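PDB 3FNR: arginine--tRNA ligase from Campylobacter jejuni, which catalyses the ATP-dependent attachment of L-arginine to tRNA(Arg), giving arginyl-tRNA(Arg), AMP and diphosphate. Local coordinates for residues Met362-Gln367 / Glu425-Lys430; Asn13-Asn18 / Phe432-Leu437; Leu377-Asn382 / Lys404-Asn409. The protein carries 1 engineered substitution. One frame throughout, in Å; residues are numbered along the deposited sequence.

Contact 1 (Met362-Gln367 / Glu425-Lys430)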
# COMPACT_ATOMS: atom_id res chain seq x y z
N MET A 362 -17.68 26.91 -18.96
CA MET A 362 -17.39 27.50 -17.65
C MET A 362 -18.37 28.60 -17.25
O MET A 362 -18.78 28.69 -16.09
CB MET A 362 -15.96 28.06 -17.67
CG MET A 362 -15.42 28.49 -16.32
SD MET A 362 -14.88 27.08 -15.35
CE MET A 362 -13.24 26.81 -16.03
N LYS A 363 -18.73 29.42 -18.23
CA LYS A 363 -19.64 30.56 -18.06
C LYS A 363 -21.08 30.21 -17.69
O LYS A 363 -21.85 31.09 -17.31
CB LYS A 363 -19.65 31.42 -19.34
CG LYS A 363 -19.39 30.64 -20.65
CD LYS A 363 -20.66 30.04 -21.26
CE LYS A 363 -21.15 30.82 -22.47
NZ LYS A 363 -21.92 32.05 -22.11
N ALA A 364 -21.45 28.93 -17.81
CA ALA A 364 -22.77 28.46 -17.40
C ALA A 364 -22.94 28.57 -15.89
O ALA A 364 -21.96 28.45 -15.16
CB ALA A 364 -22.98 27.05 -17.86
N ASP A 365 -24.16 28.82 -15.43
CA ASP A 365 -24.39 29.08 -14.02
C ASP A 365 -25.08 27.94 -13.26
O ASP A 365 -25.26 28.03 -12.04
CB ASP A 365 -25.15 30.39 -13.82
CG ASP A 365 -26.46 30.45 -14.59
OD1 ASP A 365 -27.11 29.40 -14.79
OD2 ASP A 365 -26.84 31.57 -14.99
N LEU A 366 -25.48 26.89 -13.99
CA LEU A 366 -26.07 25.67 -13.42
C LEU A 366 -27.49 25.84 -12.87
O LEU A 366 -28.04 24.93 -12.26
CB LEU A 366 -25.14 25.06 -12.34
CG LEU A 366 -24.04 24.05 -12.70
CD1 LEU A 366 -23.62 24.09 -14.15
CD2 LEU A 366 -22.84 24.24 -11.80
N GLN A 367 -28.09 26.99 -13.13
CA GLN A 367 -29.40 27.33 -12.58
C GLN A 367 -30.53 26.44 -13.13
O GLN A 367 -31.52 26.21 -12.46
CB GLN A 367 -29.70 28.81 -12.81
CG GLN A 367 -30.47 29.49 -11.68
CD GLN A 367 -29.70 29.50 -10.36
OE1 GLN A 367 -28.57 29.98 -10.29
NE2 GLN A 367 -30.32 28.96 -9.32
N GLU A 425 -27.30 22.81 -22.74
CA GLU A 425 -26.15 21.97 -23.05
C GLU A 425 -24.97 22.33 -22.16
O GLU A 425 -24.38 21.45 -21.53
CB GLU A 425 -25.79 22.13 -24.53
CG GLU A 425 -24.64 21.26 -25.01
CD GLU A 425 -24.30 21.50 -26.48
OE1 GLU A 425 -23.18 21.95 -26.76
OE2 GLU A 425 -25.17 21.23 -27.34
N ASN A 426 -24.65 23.62 -22.10
CA ASN A 426 -23.53 24.12 -21.31
C ASN A 426 -23.62 23.82 -19.81
O ASN A 426 -22.61 23.48 -19.20
CB ASN A 426 -23.34 25.62 -21.56
CG ASN A 426 -22.86 25.91 -22.96
OD1 ASN A 426 -22.62 25.00 -23.75
ND2 ASN A 426 -22.72 27.19 -23.29
N ASP A 427 -24.83 23.95 -19.25
CA ASP A 427 -25.11 23.61 -17.86
C ASP A 427 -24.81 22.15 -17.58
O ASP A 427 -24.14 21.81 -16.59
CB ASP A 427 -26.58 23.89 -17.52
CG ASP A 427 -26.81 25.28 -16.96
OD1 ASP A 427 -25.86 26.08 -16.85
OD2 ASP A 427 -27.97 25.58 -16.59
N LEU A 428 -25.30 21.28 -18.46
CA LEU A 428 -25.10 19.84 -18.33
C LEU A 428 -23.64 19.44 -18.54
O LEU A 428 -23.11 18.65 -17.78
CB LEU A 428 -26.01 19.09 -19.30
CG LEU A 428 -27.51 19.26 -19.05
CD1 LEU A 428 -28.32 18.75 -20.23
CD2 LEU A 428 -27.92 18.56 -17.77
N LEU A 429 -23.00 20.01 -19.55
CA LEU A 429 -21.58 19.79 -19.78
C LEU A 429 -20.72 20.23 -18.59
O LEU A 429 -19.83 19.49 -18.18
CB LEU A 429 -21.12 20.48 -21.06
CG LEU A 429 -21.60 19.85 -22.37
CD1 LEU A 429 -21.16 20.70 -23.56
CD2 LEU A 429 -21.13 18.41 -22.52
N LYS A 430 -21.01 21.41 -18.03
CA LYS A 430 -20.25 21.91 -16.88
C LYS A 430 -20.41 20.98 -15.68
O LYS A 430 -19.44 20.66 -14.99
CB LYS A 430 -20.67 23.33 -16.51
CG LYS A 430 -19.74 24.02 -15.50
CD LYS A 430 -20.29 25.37 -15.06
CE LYS A 430 -19.56 25.91 -13.85
NZ LYS A 430 -19.96 27.32 -13.56
O HOH W 1 -29.00 28.18 -16.36
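Lys430 sends its ammonium group into a bend of the loop 362-367, where two backbone carbonyls receive it. NZ donates to Ala364 O at 2.8 Å, nearly along the C=O axis, and to Met362 O at 3.1 Å, tilted 22° from that carbonyl plane. CG lies anti to the backbone N (chi1 -169°) and the chain runs extended beyond it. OD1 of Asn9 and OD1 of Asn13, on helix 5-17, are also within hydrogen-bonding range, so four oxygens share the three N-H groups of a buried ammonium.

One turn back on helix 425-445, Asp427 works in the reverse sense, as acceptor for the loop. Leu366 N reaches its OD1 at 3.0 Å from well above the carboxylate plane, while OD2 is bonded to Ser368 OG. A water donates to both Asp427 OD2 and Asp365 OD1 and so links two carboxylates whose OD1 atoms stand 4.1 Å apart, probably easing their repulsion. Ala364 CB sits against the helix at Asn426 and Asp427, and Leu366 lays CD1 across the lysine chain at about a right angle, 3.7 Å from Lys430 CD.

Within the loop, Asp365 OD1 accepts from Gln367 N, closing an Asx turn. The whole is a loop of the DALR anticodon-binding domain, bound through its backbone to the first turns of helix 425-445.

Contact 2 (Asn13-Asn18 / Phe432-Leu437)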
# COMPACT_ATOMS: atom_id res chain seq x y z
N ASN A 13 -17.01 26.66 -9.95
CA ASN A 13 -16.07 27.57 -10.61
C ASN A 13 -14.68 27.53 -10.00
O ASN A 13 -13.69 27.57 -10.73
CB ASN A 13 -16.60 29.00 -10.59
CG ASN A 13 -17.65 29.25 -11.66
OD1 ASN A 13 -17.72 28.54 -12.66
ND2 ASN A 13 -18.46 30.29 -11.46
N GLN A 14 -14.60 27.44 -8.68
CA GLN A 14 -13.31 27.36 -7.98
C GLN A 14 -12.58 26.06 -8.26
O GLN A 14 -11.36 26.05 -8.47
CB GLN A 14 -13.50 27.53 -6.48
CG GLN A 14 -13.89 28.96 -6.08
CD GLN A 14 -14.56 29.05 -4.72
OE1 GLN A 14 -15.36 29.95 -4.47
NE2 GLN A 14 -14.24 28.10 -3.84
N ALA A 15 -13.34 24.96 -8.28
CA ALA A 15 -12.83 23.64 -8.59
C ALA A 15 -12.30 23.57 -10.02
O ALA A 15 -11.23 23.02 -10.26
CB ALA A 15 -13.92 22.61 -8.39
N LEU A 16 -13.05 24.13 -10.96
CA LEU A 16 -12.71 24.02 -12.38
C LEU A 16 -11.64 25.01 -12.85
O LEU A 16 -10.98 24.76 -13.86
CB LEU A 16 -13.97 24.13 -13.24
CG LEU A 16 -15.05 23.05 -13.06
CD1 LEU A 16 -16.36 23.53 -13.67
CD2 LEU A 16 -14.61 21.71 -13.65
N THR A 17 -11.49 26.13 -12.14
CA THR A 17 -10.46 27.13 -12.47
C THR A 17 -9.07 26.60 -12.09
O THR A 17 -8.09 26.86 -12.79
CB THR A 17 -10.75 28.49 -11.78
OG1 THR A 17 -12.07 28.92 -12.13
CG2 THR A 17 -9.76 29.57 -12.20
N ASN A 18 -8.99 25.86 -10.99
CA ASN A 18 -7.73 25.23 -10.56
C ASN A 18 -7.93 23.73 -10.34
O ASN A 18 -7.96 23.29 -9.19
CB ASN A 18 -7.21 25.87 -9.27
CG ASN A 18 -7.32 27.39 -9.28
OD1 ASN A 18 -6.44 28.08 -9.81
ND2 ASN A 18 -8.38 27.91 -8.68
N PHE A 432 -21.05 17.82 -15.94
CA PHE A 432 -20.30 16.61 -16.31
C PHE A 432 -18.80 16.80 -16.10
O PHE A 432 -18.13 15.88 -15.64
CB PHE A 432 -20.58 16.22 -17.76
CG PHE A 432 -21.93 15.57 -17.98
CD1 PHE A 432 -22.17 14.85 -19.15
CD2 PHE A 432 -22.95 15.66 -17.03
CE1 PHE A 432 -23.40 14.25 -19.37
CE2 PHE A 432 -24.19 15.07 -17.25
CZ PHE A 432 -24.42 14.36 -18.42
N SER A 433 -18.30 18.00 -16.39
CA SER A 433 -16.88 18.31 -16.27
C SER A 433 -16.43 18.21 -14.82
O SER A 433 -15.30 17.82 -14.53
CB SER A 433 -16.54 19.69 -16.82
OG SER A 433 -16.97 20.71 -15.95
N LEU A 434 -17.35 18.53 -13.92
CA LEU A 434 -17.08 18.42 -12.50
C LEU A 434 -17.12 16.97 -11.99
O LEU A 434 -16.32 16.59 -11.13
CB LEU A 434 -18.06 19.29 -11.73
CG LEU A 434 -17.73 19.59 -10.28
CD1 LEU A 434 -16.45 20.41 -10.14
CD2 LEU A 434 -18.90 20.34 -9.73
N VAL A 435 -18.04 16.17 -12.53
CA VAL A 435 -18.10 14.72 -12.24
C VAL A 435 -16.82 14.02 -12.72
O VAL A 435 -16.23 13.23 -12.00
CB VAL A 435 -19.36 14.06 -12.86
CG1 VAL A 435 -19.41 12.56 -12.59
CG2 VAL A 435 -20.64 14.73 -12.33
N ALA A 436 -16.40 14.34 -13.94
CA ALA A 436 -15.15 13.81 -14.49
C ALA A 436 -13.96 14.16 -13.59
O ALA A 436 -13.06 13.33 -13.41
CB ALA A 436 -14.93 14.33 -15.90
N LEU A 437 -13.98 15.36 -13.01
CA LEU A 437 -12.89 15.83 -12.17
C LEU A 437 -12.81 15.09 -10.84
O LEU A 437 -11.72 14.75 -10.39
CB LEU A 437 -13.00 17.35 -11.95
CG LEU A 437 -11.95 18.04 -11.06
CD1 LEU A 437 -10.53 17.87 -11.59
CD2 LEU A 437 -12.30 19.50 -10.85
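Ala15 is the first residue of 13-18 to meet helix 425-445 within the facing segment. Its CB lies 3.8 Å from Leu434 CD1, and its carbonyl oxygen has Leu437 CD2 at 3.7 Å, an apolar contact to a backbone oxygen. Both leucines of 432-437 carry CG anti to the backbone N, and each brings one methyl to this alanine.

Leu16, next along, is buried by the facing segment more than any other residue here. It leaves its helix obliquely, with CG beside the backbone N (chi1 -62°), and its branched end turns in toward the partner. CD2 comes to 3.4 Å from Ser433 OG, with CD1 at 3.7 Å from the same oxygen, so both methyls press on the hydroxyl from the same side. That hydroxyl is spoken for within its own helix, since it is hydrogen-bonded to Lys430 O, and the leucine meets it by van der Waals contact alone. The same CD2 also lies 4.2 Å from Leu434 CD1, where the two side chains cross at about a right angle, and similarly far from Leu437 CD2.

No hydrogen bond spans the interface: apolar packing of leucine and alanine lays the N-terminal helix 5-17 on helix 425-445 of the DALR anticodon-binding domain. The short helix axes pass 10.5 Å apart at 62°, and Leu16 and Leu434 make the nearest backbone approach. Phe22, from the loop that follows helix 5-17, touches both Ala15 and Leu437. Leu434 also packs on helix 371-381, while Ala436 touches helix 336-353, leaving 432-437 enclosed by helices on several sides.

Contact 3 (Leu377-Asn382 / Lys404-Asn409)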
# COMPACT_ATOMS: atom_id res chain seq x y z
N LEU A 377 -24.38 17.24 -8.72
CA LEU A 377 -23.48 18.37 -8.49
C LEU A 377 -22.96 18.36 -7.06
O LEU A 377 -21.74 18.45 -6.84
CB LEU A 377 -24.20 19.69 -8.79
CG LEU A 377 -23.58 21.04 -8.41
CD1 LEU A 377 -22.28 21.27 -9.14
CD2 LEU A 377 -24.56 22.17 -8.71
N PHE A 378 -23.87 18.23 -6.09
CA PHE A 378 -23.49 18.13 -4.69
C PHE A 378 -22.53 16.97 -4.48
O PHE A 378 -21.50 17.14 -3.82
CB PHE A 378 -24.70 17.95 -3.77
CG PHE A 378 -24.31 17.79 -2.31
CD1 PHE A 378 -24.02 18.90 -1.53
CD2 PHE A 378 -24.22 16.52 -1.74
CE1 PHE A 378 -23.65 18.76 -0.19
CE2 PHE A 378 -23.85 16.36 -0.40
CZ PHE A 378 -23.57 17.49 0.38
N GLU A 379 -22.88 15.82 -5.04
CA GLU A 379 -22.08 14.60 -4.92
C GLU A 379 -20.67 14.82 -5.46
O GLU A 379 -19.70 14.41 -4.83
CB GLU A 379 -22.77 13.44 -5.66
CG GLU A 379 -22.27 12.05 -5.25
CD GLU A 379 -23.09 10.92 -5.88
OE1 GLU A 379 -23.04 9.79 -5.36
OE2 GLU A 379 -23.79 11.16 -6.89
N ALA A 380 -20.56 15.50 -6.60
CA ALA A 380 -19.26 15.82 -7.18
C ALA A 380 -18.42 16.63 -6.20
O ALA A 380 -17.27 16.28 -5.93
CB ALA A 380 -19.41 16.56 -8.51
N LEU A 381 -19.01 17.68 -5.64
CA LEU A 381 -18.30 18.60 -4.74
C LEU A 381 -18.03 18.02 -3.35
O LEU A 381 -17.12 18.48 -2.65
CB LEU A 381 -19.06 19.93 -4.63
CG LEU A 381 -19.12 20.72 -5.94
CD1 LEU A 381 -20.13 21.84 -5.85
CD2 LEU A 381 -17.74 21.27 -6.31
N ASN A 382 -18.80 17.00 -2.97
CA ASN A 382 -18.68 16.34 -1.67
C ASN A 382 -17.41 15.49 -1.49
O ASN A 382 -17.18 14.96 -0.40
CB ASN A 382 -19.91 15.44 -1.45
CG ASN A 382 -20.05 14.97 0.00
OD1 ASN A 382 -20.26 13.78 0.27
ND2 ASN A 382 -19.93 15.90 0.94
N LYS A 404 -18.08 4.48 -6.71
CA LYS A 404 -19.14 3.57 -7.12
C LYS A 404 -20.49 4.27 -7.24
O LYS A 404 -21.16 4.19 -8.27
CB LYS A 404 -19.29 2.43 -6.11
CG LYS A 404 -18.73 1.11 -6.55
CD LYS A 404 -19.28 -0.04 -5.70
CE LYS A 404 -18.93 0.12 -4.21
NZ LYS A 404 -19.42 -1.02 -3.38
N ASN A 405 -20.87 4.96 -6.16
CA ASN A 405 -22.14 5.66 -6.12
C ASN A 405 -22.19 6.83 -7.09
O ASN A 405 -23.21 7.07 -7.72
CB ASN A 405 -22.44 6.11 -4.69
CG ASN A 405 -22.63 4.95 -3.73
OD1 ASN A 405 -23.19 3.91 -4.09
ND2 ASN A 405 -22.16 5.12 -2.51
N LEU A 406 -21.08 7.55 -7.22
CA LEU A 406 -21.01 8.68 -8.15
C LEU A 406 -21.12 8.23 -9.61
O LEU A 406 -21.77 8.90 -10.42
CB LEU A 406 -19.71 9.45 -7.95
CG LEU A 406 -19.40 10.68 -8.82
CD1 LEU A 406 -20.42 11.78 -8.62
CD2 LEU A 406 -18.03 11.19 -8.49
N ALA A 407 -20.50 7.09 -9.94
CA ALA A 407 -20.58 6.54 -11.30
C ALA A 407 -22.01 6.08 -11.60
O ALA A 407 -22.52 6.35 -12.68
CB ALA A 407 -19.61 5.41 -11.49
N ALA A 408 -22.63 5.40 -10.64
CA ALA A 408 -24.00 4.91 -10.77
C ALA A 408 -24.95 6.07 -11.04
O ALA A 408 -25.72 6.02 -12.00
CB ALA A 408 -24.42 4.16 -9.51
N ASN A 409 -24.88 7.10 -10.20
CA ASN A 409 -25.72 8.28 -10.32
C ASN A 409 -25.47 9.07 -11.59
O ASN A 409 -26.42 9.53 -12.21
CB ASN A 409 -25.56 9.16 -9.10
CG ASN A 409 -26.09 8.50 -7.85
OD1 ASN A 409 -27.06 7.75 -7.90
ND2 ASN A 409 -25.44 8.76 -6.73
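Glu379 reaches across to Asn409 and takes one N-H of its amide mainly on OE2, with a weak second bond to OE1. Asn409 ND2 donates to OE2 of Glu379 at 2.9 Å, on the syn side and close to the carboxylate plane, with an N-H...O angle of 154°. The bond from the same nitrogen to Glu379 OE1 is more bent, at 134°. The two side chains cross at about a right angle, and their flat groups are turned 42° from one another.

Glu379 spans the gap because CG is anti to the backbone N and the chain stays extended beyond. Leu406 slides past it in the opposite direction, its CD1 lying 3.9 Å from Glu379 CG and 3.8 Å from OE2, so the leucine lines the glutamate from its aliphatic stem to one oxygen. OE1 meanwhile lies over the backbone of the facing helix, 3.5 Å from Leu406 N.

Farther out, helices 371-381 and 398-416 of the all-helical DALR anticodon-binding domain pack roughly antiparallel, the axes of the two short segments 10.5 Å apart. The backbone of 377-382 has further polar ties: Tyr402 OH is bonded to Glu379 O, and Ser438 OG of helix 425-445 to Ala380 O.

The carboxylate, probably ionised, takes the amide as a neutral donor, so the pair is a charge-assisted hydrogen bond, not a salt bridge, at the partly exposed edge of the helix pair.

In the fold
Helix 425-445 carries a segment of contacts 1 and 2, the first turns in contact 1 and the next in contact 2, and its Leu434 packs on contact 3, with CD2 lying 3.6 Å from Leu377 CD1. Centres of contacts 1 and 2 are about 11 Å apart, those of 2 and 3 about 13 Å, and those of 1 and 3 about 17 Å. Met362 SD lies 3.7 Å from Leu16 CB, and Leu366 CD2 4.0 Å from Leu377 CD1. Contacts 1 and 3 belong to the DALR anticodon-binding domain, whereas contact 2 brings the N-terminal helix 5-17 onto that domain. None includes a residue of the HIGH motif, 39-49.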